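Local coordinates for activating signal cointegrator 1 complex subunit 2 (Homo sapiens, PDB 6YXQ), which binds polyubiquitin chains and recruits the helicase subunit ASCC3 and ALKBH3 to DNA damage, and also takes part in rescuing stalled ribosomes, at residues K36-F41 against Q84-T90; V66-D71 against R122-V127. All coordinates share one frame; numbering follows the deposited sequence.

Contact 1 of 2, residues K36-F41 against Q84-T90; sequences KADRYF and QVIFDET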
loop_
_atom_site.group_PDB
_atom_site.type_symbol
_atom_site.label_atom_id
_atom_site.label_comp_id
_atom_site.label_asym_id
_atom_site.label_seq_id
_atom_site.Cartn_x
_atom_site.Cartn_y
_atom_site.Cartn_z
ATOM N N LYS B 36 -1.018 2.215 25.572
ATOM C CA LYS B 36 -0.579 1.534 24.363
ATOM C C LYS B 36 0.104 0.221 24.725
ATOM O O LYS B 36 0.700 0.077 25.798
ATOM C CB LYS B 36 0.378 2.424 23.557
ATOM C CG LYS B 36 1.855 2.031 23.674
ATOM C CD LYS B 36 2.794 3.059 23.052
ATOM C CE LYS B 36 4.253 2.662 23.257
ATOM N NZ LYS B 36 5.208 3.682 22.734
ATOM N N ALA B 37 -0.004 -0.751 23.825
ATOM C CA ALA B 37 0.658 -2.030 24.023
ATOM C C ALA B 37 2.139 -1.924 23.669
ATOM O O ALA B 37 2.568 -1.041 22.922
ATOM C CB ALA B 37 -0.008 -3.120 23.185
ATOM N N ASP B 38 2.924 -2.843 24.220
ATOM C CA ASP B 38 4.362 -2.839 24.005
ATOM C C ASP B 38 4.778 -3.654 22.790
ATOM O O ASP B 38 5.958 -3.997 22.666
ATOM C CB ASP B 38 5.092 -3.358 25.248
ATOM C CG ASP B 38 6.434 -2.675 25.459
ATOM O OD1 ASP B 38 7.430 -3.092 24.829
ATOM O OD2 ASP B 38 6.486 -1.713 26.254
ATOM N N ARG B 39 3.848 -3.962 21.891
ATOM C CA ARG B 39 4.189 -4.749 20.713
ATOM C C ARG B 39 5.119 -3.960 19.801
ATOM O O ARG B 39 4.762 -2.883 19.312
ATOM C CB ARG B 39 2.938 -5.158 19.949
ATOM C CG ARG B 39 3.244 -6.089 18.794
ATOM C CD ARG B 39 1.988 -6.788 18.345
ATOM N NE ARG B 39 2.105 -8.235 18.222
ATOM C CZ ARG B 39 1.367 -9.092 18.914
ATOM N NH1 ARG B 39 1.520 -10.397 18.741
ATOM N NH2 ARG B 39 0.480 -8.640 19.789
ATOM N N TYR B 40 6.304 -4.505 19.569
ATOM C CA TYR B 40 7.238 -3.922 18.625
ATOM C C TYR B 40 6.770 -4.171 17.195
ATOM O O TYR B 40 6.147 -5.191 16.891
ATOM C CB TYR B 40 8.614 -4.536 18.843
ATOM C CG TYR B 40 9.780 -3.827 18.223
ATOM C CD1 TYR B 40 10.372 -2.737 18.849
ATOM C CD2 TYR B 40 10.331 -4.288 17.038
ATOM C CE1 TYR B 40 11.463 -2.104 18.285
ATOM C CE2 TYR B 40 11.412 -3.664 16.468
ATOM C CZ TYR B 40 11.974 -2.570 17.088
ATOM O OH TYR B 40 13.065 -1.960 16.514
ATOM N N PHE B 41 7.077 -3.223 16.314
ATOM C CA PHE B 41 6.773 -3.324 14.892
ATOM C C PHE B 41 8.067 -3.201 14.102
ATOM O O PHE B 41 8.809 -2.227 14.276
ATOM C CB PHE B 41 5.803 -2.225 14.452
ATOM C CG PHE B 41 4.359 -2.554 14.671
ATOM C CD1 PHE B 41 3.751 -2.303 15.893
ATOM C CD2 PHE B 41 3.598 -3.084 13.644
ATOM C CE1 PHE B 41 2.410 -2.597 16.091
ATOM C CE2 PHE B 41 2.261 -3.374 13.833
ATOM C CZ PHE B 41 1.665 -3.134 15.060
ATOM N N GLN B 84 -2.696 2.639 20.234
ATOM C CA GLN B 84 -1.515 2.060 19.606
ATOM C C GLN B 84 -1.056 2.904 18.424
ATOM O O GLN B 84 0.123 3.265 18.331
ATOM C CB GLN B 84 -1.808 0.621 19.179
ATOM C CG GLN B 84 -0.570 -0.195 18.835
ATOM C CD GLN B 84 0.242 -0.578 20.057
ATOM O OE1 GLN B 84 -0.247 -0.528 21.183
ATOM N NE2 GLN B 84 1.492 -0.966 19.836
ATOM N N VAL B 85 -1.984 3.266 17.528
ATOM C CA VAL B 85 -1.590 3.975 16.307
ATOM C C VAL B 85 -1.056 5.364 16.632
ATOM O O VAL B 85 -0.156 5.876 15.951
ATOM C CB VAL B 85 -2.750 4.045 15.293
ATOM C CG1 VAL B 85 -3.320 2.668 15.038
ATOM C CG2 VAL B 85 -3.825 5.010 15.740
ATOM N N ILE B 86 -1.589 5.998 17.675
ATOM C CA ILE B 86 -1.137 7.345 17.983
ATOM C C ILE B 86 0.222 7.315 18.669
ATOM O O ILE B 86 1.093 8.138 18.368
ATOM C CB ILE B 86 -2.200 8.069 18.825
ATOM C CG1 ILE B 86 -3.453 8.318 17.985
ATOM C CG2 ILE B 86 -1.653 9.375 19.378
ATOM C CD1 ILE B 86 -4.543 9.044 18.726
ATOM N N PHE B 87 0.448 6.357 19.573
ATOM C CA PHE B 87 1.590 6.459 20.472
ATOM C C PHE B 87 2.756 5.547 20.120
ATOM O O PHE B 87 3.857 5.767 20.637
ATOM C CB PHE B 87 1.143 6.194 21.915
ATOM C CG PHE B 87 0.268 7.279 22.475
ATOM C CD1 PHE B 87 0.818 8.478 22.900
ATOM C CD2 PHE B 87 -1.103 7.114 22.549
ATOM C CE1 PHE B 87 0.020 9.480 23.399
ATOM C CE2 PHE B 87 -1.905 8.116 23.047
ATOM C CZ PHE B 87 -1.344 9.299 23.472
ATOM N N ASP B 88 2.561 4.547 19.255
ATOM C CA ASP B 88 3.632 3.646 18.848
ATOM C C ASP B 88 4.223 4.158 17.544
ATOM O O ASP B 88 3.600 4.041 16.485
ATOM C CB ASP B 88 3.113 2.220 18.681
ATOM C CG ASP B 88 4.226 1.221 18.450
ATOM O OD1 ASP B 88 5.343 1.635 18.079
ATOM O OD2 ASP B 88 3.987 0.013 18.639
ATOM N N GLU B 89 5.438 4.702 17.616
ATOM C CA GLU B 89 6.070 5.206 16.406
ATOM C C GLU B 89 6.450 4.073 15.460
ATOM O O GLU B 89 6.393 4.252 14.239
ATOM C CB GLU B 89 7.290 6.060 16.762
ATOM C CG GLU B 89 8.481 5.285 17.290
ATOM C CD GLU B 89 9.755 6.107 17.284
ATOM O OE1 GLU B 89 9.673 7.342 17.459
ATOM O OE2 GLU B 89 10.840 5.514 17.099
ATOM N N THR B 90 6.797 2.896 15.994
ATOM C CA THR B 90 7.179 1.778 15.133
ATOM C C THR B 90 6.053 1.408 14.178
ATOM O O THR B 90 6.302 1.083 13.011
ATOM C CB THR B 90 7.583 0.561 15.972
ATOM O OG1 THR B 90 6.432 0.016 16.634
ATOM C CG2 THR B 90 8.629 0.948 17.006
#
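The carboxamide of Gln84 meets the backbone of Ala37 with both its polar atoms. Gln84 OE1 accepts from Ala37 N at 2.7 Å, the donor nitrogen lying in the carbonyl plane of the side-chain amide, while Gln84 NE2 gives to Ala37 O at 3.3 Å, reaching it from above that carbonyl's plane. The glutamine gets there by bending: CG is anti to the backbone N (chi1 -165°) and the chain turns at chi2 (73°). Lys36 crosses it at about a right angle, extended beyond CG, lays its CD 3.7 Å from Phe87 CB, and hydrogen-bonds through NZ to Phe87 O at 3.3 Å, where its charge would suit the carboxyl end of helix 78-87. Farther along, Phe41 turns its ring edge to Asp88, with CD1 3.6 Å from OD2 and the ring and carboxylate planes 74° apart. Thr90 OG1 takes a weak bond from Phe41 N, and Asp88 is N-cap of helix 89-101. The loop between strand 25-29 and helix 53-75 thus lies across the junction of helices 78-87 and 89-101, with Trp72 of helix 53-75 packed on Ala37 and Gln84, and Leu91 of helix 89-101 against Phe41.

Contact 2 of 2, residues V66-D71 against R122-V127; sequences VANDLD and RLHRSV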
loop_
_atom_site.group_PDB
_atom_site.type_symbol
_atom_site.label_atom_id
_atom_site.label_comp_id
_atom_site.label_asym_id
_atom_site.label_seq_id
_atom_site.Cartn_x
_atom_site.Cartn_y
_atom_site.Cartn_z
ATOM N N VAL B 66 5.409 -8.679 10.473
ATOM C CA VAL B 66 4.529 -7.552 10.146
ATOM C C VAL B 66 3.067 -8.000 10.087
ATOM O O VAL B 66 2.175 -7.350 10.652
ATOM C CB VAL B 66 4.962 -6.886 8.828
ATOM C CG1 VAL B 66 3.944 -5.827 8.415
ATOM C CG2 VAL B 66 6.337 -6.260 8.977
ATOM N N ALA B 67 2.800 -9.116 9.401
ATOM C CA ALA B 67 1.419 -9.527 9.174
ATOM C C ALA B 67 0.749 -9.971 10.467
ATOM O O ALA B 67 -0.436 -9.692 10.681
ATOM C CB ALA B 67 1.363 -10.640 8.136
ATOM N N ASN B 68 1.478 -10.676 11.336
ATOM C CA ASN B 68 0.892 -11.069 12.611
ATOM C C ASN B 68 0.572 -9.845 13.458
ATOM O O ASN B 68 -0.518 -9.749 14.050
ATOM C CB ASN B 68 1.835 -12.020 13.352
ATOM C CG ASN B 68 1.881 -13.413 12.725
ATOM O OD1 ASN B 68 0.994 -13.796 11.959
ATOM N ND2 ASN B 68 2.922 -14.174 13.050
ATOM N N ASP B 69 1.502 -8.884 13.508
ATOM C CA ASP B 69 1.229 -7.662 14.253
ATOM C C ASP B 69 0.006 -6.936 13.698
ATOM O O ASP B 69 -0.818 -6.421 14.462
ATOM C CB ASP B 69 2.456 -6.756 14.236
ATOM C CG ASP B 69 3.649 -7.375 14.937
ATOM O OD1 ASP B 69 3.452 -8.176 15.876
ATOM O OD2 ASP B 69 4.788 -7.051 14.551
ATOM N N LEU B 70 -0.146 -6.908 12.375
ATOM C CA LEU B 70 -1.269 -6.177 11.793
ATOM C C LEU B 70 -2.588 -6.909 12.016
ATOM O O LEU B 70 -3.629 -6.275 12.230
ATOM C CB LEU B 70 -1.023 -5.941 10.305
ATOM C CG LEU B 70 -0.071 -4.815 9.891
ATOM C CD1 LEU B 70 0.273 -4.908 8.417
ATOM C CD2 LEU B 70 -0.683 -3.467 10.198
ATOM N N ASP B 71 -2.568 -8.243 11.963
ATOM C CA ASP B 71 -3.755 -9.019 12.307
ATOM C C ASP B 71 -4.217 -8.688 13.719
ATOM O O ASP B 71 -5.407 -8.436 13.964
ATOM C CB ASP B 71 -3.456 -10.512 12.176
ATOM C CG ASP B 71 -3.466 -10.996 10.739
ATOM O OD1 ASP B 71 -4.014 -10.290 9.865
ATOM O OD2 ASP B 71 -2.928 -12.096 10.488
ATOM N N ARG B 122 -1.952 -11.208 1.932
ATOM C CA ARG B 122 -2.304 -10.955 3.326
ATOM C C ARG B 122 -1.936 -9.530 3.725
ATOM O O ARG B 122 -2.761 -8.786 4.275
ATOM C CB ARG B 122 -1.601 -11.966 4.238
ATOM C CG ARG B 122 -2.423 -13.202 4.582
ATOM C CD ARG B 122 -2.457 -13.464 6.090
ATOM N NE ARG B 122 -1.130 -13.723 6.651
ATOM C CZ ARG B 122 -0.822 -13.574 7.936
ATOM N NH1 ARG B 122 0.405 -13.830 8.364
ATOM N NH2 ARG B 122 -1.743 -13.168 8.799
ATOM N N LEU B 123 -0.691 -9.137 3.434
ATOM C CA LEU B 123 -0.216 -7.807 3.807
ATOM C C LEU B 123 -1.020 -6.716 3.116
ATOM O O LEU B 123 -1.379 -5.710 3.740
ATOM C CB LEU B 123 1.266 -7.669 3.471
ATOM C CG LEU B 123 2.215 -8.302 4.486
ATOM C CD1 LEU B 123 3.648 -8.226 3.993
ATOM C CD2 LEU B 123 2.075 -7.644 5.859
ATOM N N HIS B 124 -1.301 -6.897 1.823
ATOM C CA HIS B 124 -2.077 -5.923 1.061
ATOM C C HIS B 124 -3.431 -5.666 1.718
ATOM O O HIS B 124 -3.788 -4.515 2.026
ATOM C CB HIS B 124 -2.234 -6.444 -0.369
ATOM C CG HIS B 124 -2.801 -5.452 -1.338
ATOM N ND1 HIS B 124 -4.128 -5.458 -1.714
ATOM C CD2 HIS B 124 -2.217 -4.452 -2.041
ATOM C CE1 HIS B 124 -4.340 -4.495 -2.591
ATOM N NE2 HIS B 124 -3.197 -3.871 -2.809
ATOM N N ARG B 125 -4.186 -6.737 1.969
ATOM C CA ARG B 125 -5.511 -6.581 2.563
ATOM C C ARG B 125 -5.422 -5.941 3.943
ATOM O O ARG B 125 -6.194 -5.031 4.276
ATOM C CB ARG B 125 -6.213 -7.937 2.648
ATOM C CG ARG B 125 -7.636 -7.853 3.163
ATOM C CD ARG B 125 -8.414 -9.139 2.926
ATOM N NE ARG B 125 -9.836 -8.939 3.197
ATOM C CZ ARG B 125 -10.469 -9.406 4.267
ATOM N NH1 ARG B 125 -9.813 -10.122 5.170
ATOM N NH2 ARG B 125 -11.762 -9.160 4.431
ATOM N N SER B 126 -4.477 -6.400 4.762
ATOM C CA SER B 126 -4.420 -5.908 6.131
ATOM C C SER B 126 -4.058 -4.430 6.173
ATOM O O SER B 126 -4.630 -3.668 6.964
ATOM C CB SER B 126 -3.422 -6.730 6.940
ATOM O OG SER B 126 -3.014 -6.000 8.074
ATOM N N VAL B 127 -3.118 -4.006 5.325
ATOM C CA VAL B 127 -2.725 -2.601 5.292
ATOM C C VAL B 127 -3.888 -1.729 4.841
ATOM O O VAL B 127 -4.150 -0.664 5.423
ATOM C CB VAL B 127 -1.501 -2.414 4.382
ATOM C CG1 VAL B 127 -1.313 -0.943 4.067
ATOM C CG2 VAL B 127 -0.261 -3.007 5.034
#
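Arg122 reaches from its helix to the neighbouring one and lays its guanidinium over Ala67, whose CB sits over one face, offset toward the rim and 3.7 Å from CZ. The chain bends at chi2 and chi3 to bring the group there. Arg122 NH2 forms a salt bridge with Asp71 OD2, although the modelled positions of both atoms are uncertain, and Asn68 OD1 lies in the guanidinium plane at its edge, a long 3.6 Å from NH1 of the same arginine. Deeper in, the chemistry turns apolar. Leu123 directs one methyl, CD2, into the facing helix, where it meets Val66 CG1 at 3.7 Å, Ala67 CB at 3.8 Å and Leu70 CD1 at 4.2 Å. The segments of helices 53-75 and 114-135 run in roughly the same direction, their axes 9.9 Å apart at closest approach and inclined by 32°, a helix-helix packing within the largely helical part of ASCC2 that precedes its CUE domain. Leu70 fills the next position: its CG, anti to the carbonyl carbon (chi1 -78°), carries CD1 to 3.9 Å from Val127 CG2, and Ser126 OG comes alongside, 3.5 Å from CD1. With an alanine in place of Leu70, Val127 CG2 would probably lose its partner across the interface and Leu123 CD2 one of its three, opening a gap between the helices. Tyr98 of helix 89-101 packs on both Leu123 and Val127, while His124 and Arg125 of helix 114-135 meet the ASCC3 chain.

In the fold
The two contacts illustrate how chemistry follows depth in a helical fold. Contact 2, largely buried, joins helices 53-75 and 114-135 through aliphatic packing, with the charged groups at its more exposed edge. Contact 1, partly buried, fastens an irregular loop to the junction of helices 78-87 and 89-101, chiefly through hydrogen bonds between side chains and backbone. Their centres lie about 15 Å apart, and they are joined by a salt bridge, Arg39 NE to Asp69 OD1 at 2.7 Å, and by packing of Phe41 on Asp69. Asp69 also pairs with Lys36 of the ASCC3 chain and Arg39 hydrogen-bonds to Gln43 of that chain, so both contacts border the surface that binds the partner.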